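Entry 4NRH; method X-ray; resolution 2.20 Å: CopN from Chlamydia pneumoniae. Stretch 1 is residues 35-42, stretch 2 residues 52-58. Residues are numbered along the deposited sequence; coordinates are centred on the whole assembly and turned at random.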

ATOM      1  N   ARG A  35     -37.138  -7.847  22.454  1.00 30.22           N
ATOM      2  CA  ARG A  35     -38.469  -7.780  23.048  1.00 36.05           C
ATOM      3  C   ARG A  35     -38.436  -8.219  24.509  1.00 39.59           C
ATOM      4  O   ARG A  35     -39.172  -7.689  25.341  1.00 34.00           O
ATOM      5  CB  ARG A  35     -39.461  -8.639  22.259  1.00 37.18           C
ATOM      6  CG  ARG A  35     -39.802  -8.089  20.883  1.00 37.39           C
ATOM      7  CD  ARG A  35     -40.902  -8.904  20.217  1.00 36.96           C
ATOM      8  NE  ARG A  35     -40.446 -10.243  19.854  1.00 44.62           N
ATOM      9  CZ  ARG A  35     -39.939 -10.560  18.668  1.00 43.96           C
ATOM     10  NH1 ARG A  35     -39.823  -9.633  17.725  1.00 42.31           N
ATOM     11  NH2 ARG A  35     -39.547 -11.803  18.421  1.00 40.08           N
ATOM     12  N   GLY A  36     -37.580  -9.189  24.813  1.00 36.61           N
ATOM     13  CA  GLY A  36     -37.415  -9.665  26.174  1.00 38.22           C
ATOM     14  C   GLY A  36     -36.920  -8.564  27.091  1.00 43.88           C
ATOM     15  O   GLY A  36     -37.351  -8.455  28.238  1.00 43.45           O
ATOM     16  N   LEU A  37     -36.005  -7.747  26.579  1.00 44.91           N
ATOM     17  CA  LEU A  37     -35.493  -6.601  27.319  1.00 36.69           C
ATOM     18  C   LEU A  37     -36.589  -5.558  27.505  1.00 39.27           C
ATOM     19  O   LEU A  37     -36.753  -4.997  28.589  1.00 42.94           O
ATOM     20  CB  LEU A  37     -34.289  -5.990  26.598  1.00 27.32           C
ATOM     21  CG  LEU A  37     -33.700  -4.713  27.200  1.00 34.96           C
ATOM     22  CD1 LEU A  37     -33.313  -4.932  28.657  1.00 31.44           C
ATOM     23  CD2 LEU A  37     -32.503  -4.239  26.387  1.00 32.30           C
ATOM     24  N   ARG A  38     -37.331  -5.304  26.430  1.00 37.70           N
ATOM     25  CA  ARG A  38     -38.450  -4.368  26.454  1.00 37.56           C
ATOM     26  C   ARG A  38     -39.512  -4.764  27.474  1.00 39.31           C
ATOM     27  O   ARG A  38     -40.034  -3.919  28.202  1.00 42.69           O
ATOM     28  CB  ARG A  38     -39.080  -4.272  25.063  1.00 39.83           C
ATOM     29  CG  ARG A  38     -40.272  -3.337  24.984  1.00 40.50           C
ATOM     30  CD  ARG A  38     -41.108  -3.630  23.751  1.00 41.44           C
ATOM     31  NE  ARG A  38     -41.689  -4.968  23.803  1.00 36.32           N
ATOM     32  CZ  ARG A  38     -42.352  -5.535  22.801  1.00 45.10           C
ATOM     33  NH1 ARG A  38     -42.521  -4.883  21.658  1.00 43.29           N
ATOM     34  NH2 ARG A  38     -42.846  -6.759  22.941  1.00 41.00           N
ATOM     35  N   ASP A  39     -39.827  -6.054  27.521  1.00 41.41           N
ATOM     36  CA  ASP A  39     -40.867  -6.564  28.410  1.00 45.76           C
ATOM     37  C   ASP A  39     -40.433  -6.562  29.874  1.00 43.66           C
ATOM     38  O   ASP A  39     -41.270  -6.623  30.774  1.00 51.94           O
ATOM     39  CB  ASP A  39     -41.272  -7.980  27.991  1.00 48.27           C
ATOM     40  CG  ASP A  39     -41.926  -8.019  26.623  1.00 50.75           C
ATOM     41  OD1 ASP A  39     -42.374  -6.956  26.144  1.00 48.68           O
ATOM     42  OD2 ASP A  39     -41.986  -9.114  26.024  1.00 52.54           O
ATOM     43  N   ALA A  40     -39.126  -6.493  30.106  1.00 41.89           N
ATOM     44  CA  ALA A  40     -38.589  -6.500  31.463  1.00 37.58           C
ATOM     45  C   ALA A  40     -38.581  -5.100  32.070  1.00 34.84           C
ATOM     46  O   ALA A  40     -38.403  -4.939  33.278  1.00 41.07           O
ATOM     47  CB  ALA A  40     -37.187  -7.087  31.473  1.00 34.03           C
ATOM     48  N   ILE A  41     -38.775  -4.092  31.228  1.00 36.54           N
ATOM     49  CA  ILE A  41     -38.737  -2.704  31.673  1.00 37.92           C
ATOM     50  C   ILE A  41     -40.146  -2.145  31.844  1.00 41.21           C
ATOM     51  O   ILE A  41     -40.905  -2.039  30.881  1.00 51.74           O
ATOM     52  CB  ILE A  41     -37.954  -1.818  30.686  1.00 40.62           C
ATOM     53  CG1 ILE A  41     -36.534  -2.356  30.503  1.00 39.15           C
ATOM     54  CG2 ILE A  41     -37.918  -0.378  31.170  1.00 37.40           C
ATOM     55  CD1 ILE A  41     -35.802  -1.751  29.331  1.00 37.33           C
ATOM     56  N   GLY A  42     -40.490  -1.792  33.079  1.00 43.67           N
ATOM     57  CA  GLY A  42     -41.806  -1.264  33.390  1.00 35.59           C
ATOM     58  C   GLY A  42     -41.961   0.207  33.058  1.00 37.96           C
ATOM     59  O   GLY A  42     -40.976   0.915  32.845  1.00 34.64           O
TER
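Stretch 2, residues 52-58: ALVQEKI

Two helical stretches of one chain can pack without a hydrogen bond between them, meeting through aliphatic side chains, and this segment of CopN offers a compact example. Residues 52-57 continue a helix that begins earlier in the chain, with backbone hydrogen bonds such as Lys-57 N to Leu-53 O, 3.1 Å, and Ile-58 N to Val-54 O, 2.8 Å. Ile-58 is the first residue to leave helical torsions, its phi/psi of -124/125° turning the backbone into an extended conformation. The helix runs roughly antiparallel to that of the first stretch: their N-to-C directions differ by 147°, and the axes come no closer than 10.4 Å. That spacing leaves room for side chains between the backbones, whose nearest CA atoms across the stretches are Leu-37 CA and Lys-57 CA, 7.0 Å apart.

Leu-37 covers the most surface and is the natural centre of the account. Its CA-to-CB bond points sideways, yet with chi1 at t and chi2 at p the end of the side chain comes nearer to the second helix. There CD1 of Leu-37 lies 3.8 Å from the carbonyl O of Leu-53 and 3.8 Å from CD of Lys-57, so one methyl meets two residues a helical turn apart. The other, CD2, packs at 4.3 Å against CG2 of Val-54.

Leu-53 answers from the second helix. Its CA-to-CB bond points toward the first stretch, and its m,t rotamer carries CD1 to Ala-40 and Ile-41. This methyl lies 3.5 Å from the carbonyl O of Ala-40 and 3.7 Å from CG1 of Ile-41. Because the helices run in nearly opposite directions, the earlier residue of the second stretch meets the later residues of the first.

Lys-57 illustrates a further principle: a lysine can contribute to packing through its methylene groups although its residue is exposed. Its CA-to-CB bond points toward the first stretch, and with chi2 and chi3 both t it lays an extended chain across Leu-37 and beyond, bringing CE to 3.6 Å from CB of Ala-40 and 4.2 Å from the carbonyl O of Gly-36. The lysine lies beside small residues: Gly-36 has no side chain, and Ala-40, one turn later, presents a single methyl. Together the two stretches bury 307 Å², both sides summed, with no hydrogen bond between them.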

ATOM      1  N   ALA A  52     -29.347  -0.738  34.345  1.00 42.95           N
ATOM      2  CA  ALA A  52     -29.055  -1.968  35.076  1.00 41.49           C
ATOM      3  C   ALA A  52     -29.566  -3.198  34.331  1.00 42.86           C
ATOM      4  O   ALA A  52     -28.865  -4.205  34.219  1.00 45.60           O
ATOM      5  CB  ALA A  52     -29.654  -1.909  36.472  1.00 42.64           C
ATOM      6  N   LEU A  53     -30.793  -3.109  33.828  1.00 41.58           N
ATOM      7  CA  LEU A  53     -31.398  -4.197  33.069  1.00 42.35           C
ATOM      8  C   LEU A  53     -30.671  -4.435  31.747  1.00 46.23           C
ATOM      9  O   LEU A  53     -30.597  -5.567  31.268  1.00 47.55           O
ATOM     10  CB  LEU A  53     -32.878  -3.904  32.810  1.00 37.08           C
ATOM     11  CG  LEU A  53     -33.822  -4.124  33.994  1.00 49.78           C
ATOM     12  CD1 LEU A  53     -35.215  -3.605  33.676  1.00 53.98           C
ATOM     13  CD2 LEU A  53     -33.870  -5.596  34.378  1.00 45.08           C
ATOM     14  N   VAL A  54     -30.140  -3.367  31.160  1.00 43.08           N
ATOM     15  CA  VAL A  54     -29.412  -3.465  29.897  1.00 38.42           C
ATOM     16  C   VAL A  54     -28.089  -4.219  30.050  1.00 40.59           C
ATOM     17  O   VAL A  54     -27.798  -5.124  29.266  1.00 42.04           O
ATOM     18  CB  VAL A  54     -29.138  -2.071  29.295  1.00 40.07           C
ATOM     19  CG1 VAL A  54     -28.199  -2.177  28.104  1.00 42.97           C
ATOM     20  CG2 VAL A  54     -30.442  -1.407  28.883  1.00 36.87           C
ATOM     21  N   GLN A  55     -27.294  -3.851  31.053  1.00 44.21           N
ATOM     22  CA  GLN A  55     -26.028  -4.539  31.305  1.00 53.31           C
ATOM     23  C   GLN A  55     -26.271  -6.004  31.650  1.00 53.41           C
ATOM     24  O   GLN A  55     -25.459  -6.874  31.332  1.00 52.63           O
ATOM     25  CB  GLN A  55     -25.242  -3.875  32.444  1.00 66.59           C
ATOM     26  CG  GLN A  55     -25.444  -2.379  32.605  1.00 74.34           C
ATOM     27  CD  GLN A  55     -24.790  -1.566  31.508  1.00 79.07           C
ATOM     28  OE1 GLN A  55     -23.895  -2.043  30.812  1.00 84.30           O
ATOM     29  NE2 GLN A  55     -25.229  -0.321  31.355  1.00 82.10           N
ATOM     30  N   GLU A  56     -27.397  -6.264  32.305  1.00 57.07           N
ATOM     31  CA  GLU A  56     -27.743  -7.607  32.756  1.00 52.93           C
ATOM     32  C   GLU A  56     -28.049  -8.547  31.593  1.00 45.36           C
ATOM     33  O   GLU A  56     -27.584  -9.687  31.567  1.00 49.39           O
ATOM     34  CB  GLU A  56     -28.939  -7.546  33.708  1.00 58.56           C
ATOM     35  CG  GLU A  56     -29.359  -8.890  34.274  1.00 68.85           C
ATOM     36  CD  GLU A  56     -30.626  -8.800  35.103  1.00 82.02           C
ATOM     37  OE1 GLU A  56     -31.022  -7.670  35.463  1.00 80.31           O
ATOM     38  OE2 GLU A  56     -31.223  -9.856  35.397  1.00 89.23           O
ATOM     39  N   LYS A  57     -28.831  -8.065  30.634  1.00 38.70           N
ATOM     40  CA  LYS A  57     -29.299  -8.906  29.536  1.00 48.61           C
ATOM     41  C   LYS A  57     -28.415  -8.813  28.296  1.00 51.72           C
ATOM     42  O   LYS A  57     -28.425  -9.708  27.451  1.00 53.65           O
ATOM     43  CB  LYS A  57     -30.741  -8.547  29.177  1.00 50.35           C
ATOM     44  CG  LYS A  57     -31.730  -8.807  30.301  1.00 57.28           C
ATOM     45  CD  LYS A  57     -33.160  -8.546  29.862  1.00 61.60           C
ATOM     46  CE  LYS A  57     -34.144  -8.952  30.946  1.00 62.69           C
ATOM     47  NZ  LYS A  57     -34.119 -10.421  31.198  1.00 60.16           N
ATOM     48  N   ILE A  58     -27.650  -7.732  28.186  1.00 45.59           N
ATOM     49  CA  ILE A  58     -26.743  -7.558  27.056  1.00 45.31           C
ATOM     50  C   ILE A  58     -25.317  -7.342  27.548  1.00 43.42           C
ATOM     51  O   ILE A  58     -25.055  -6.445  28.348  1.00 46.91           O
ATOM     52  CB  ILE A  58     -27.160  -6.374  26.166  1.00 49.03           C
ATOM     53  CG1 ILE A  58     -28.638  -6.481  25.779  1.00 45.70           C
ATOM     54  CG2 ILE A  58     -26.286  -6.311  24.926  1.00 54.21           C
ATOM     55  CD1 ILE A  58     -28.951  -7.660  24.886  1.00 52.68           C
TER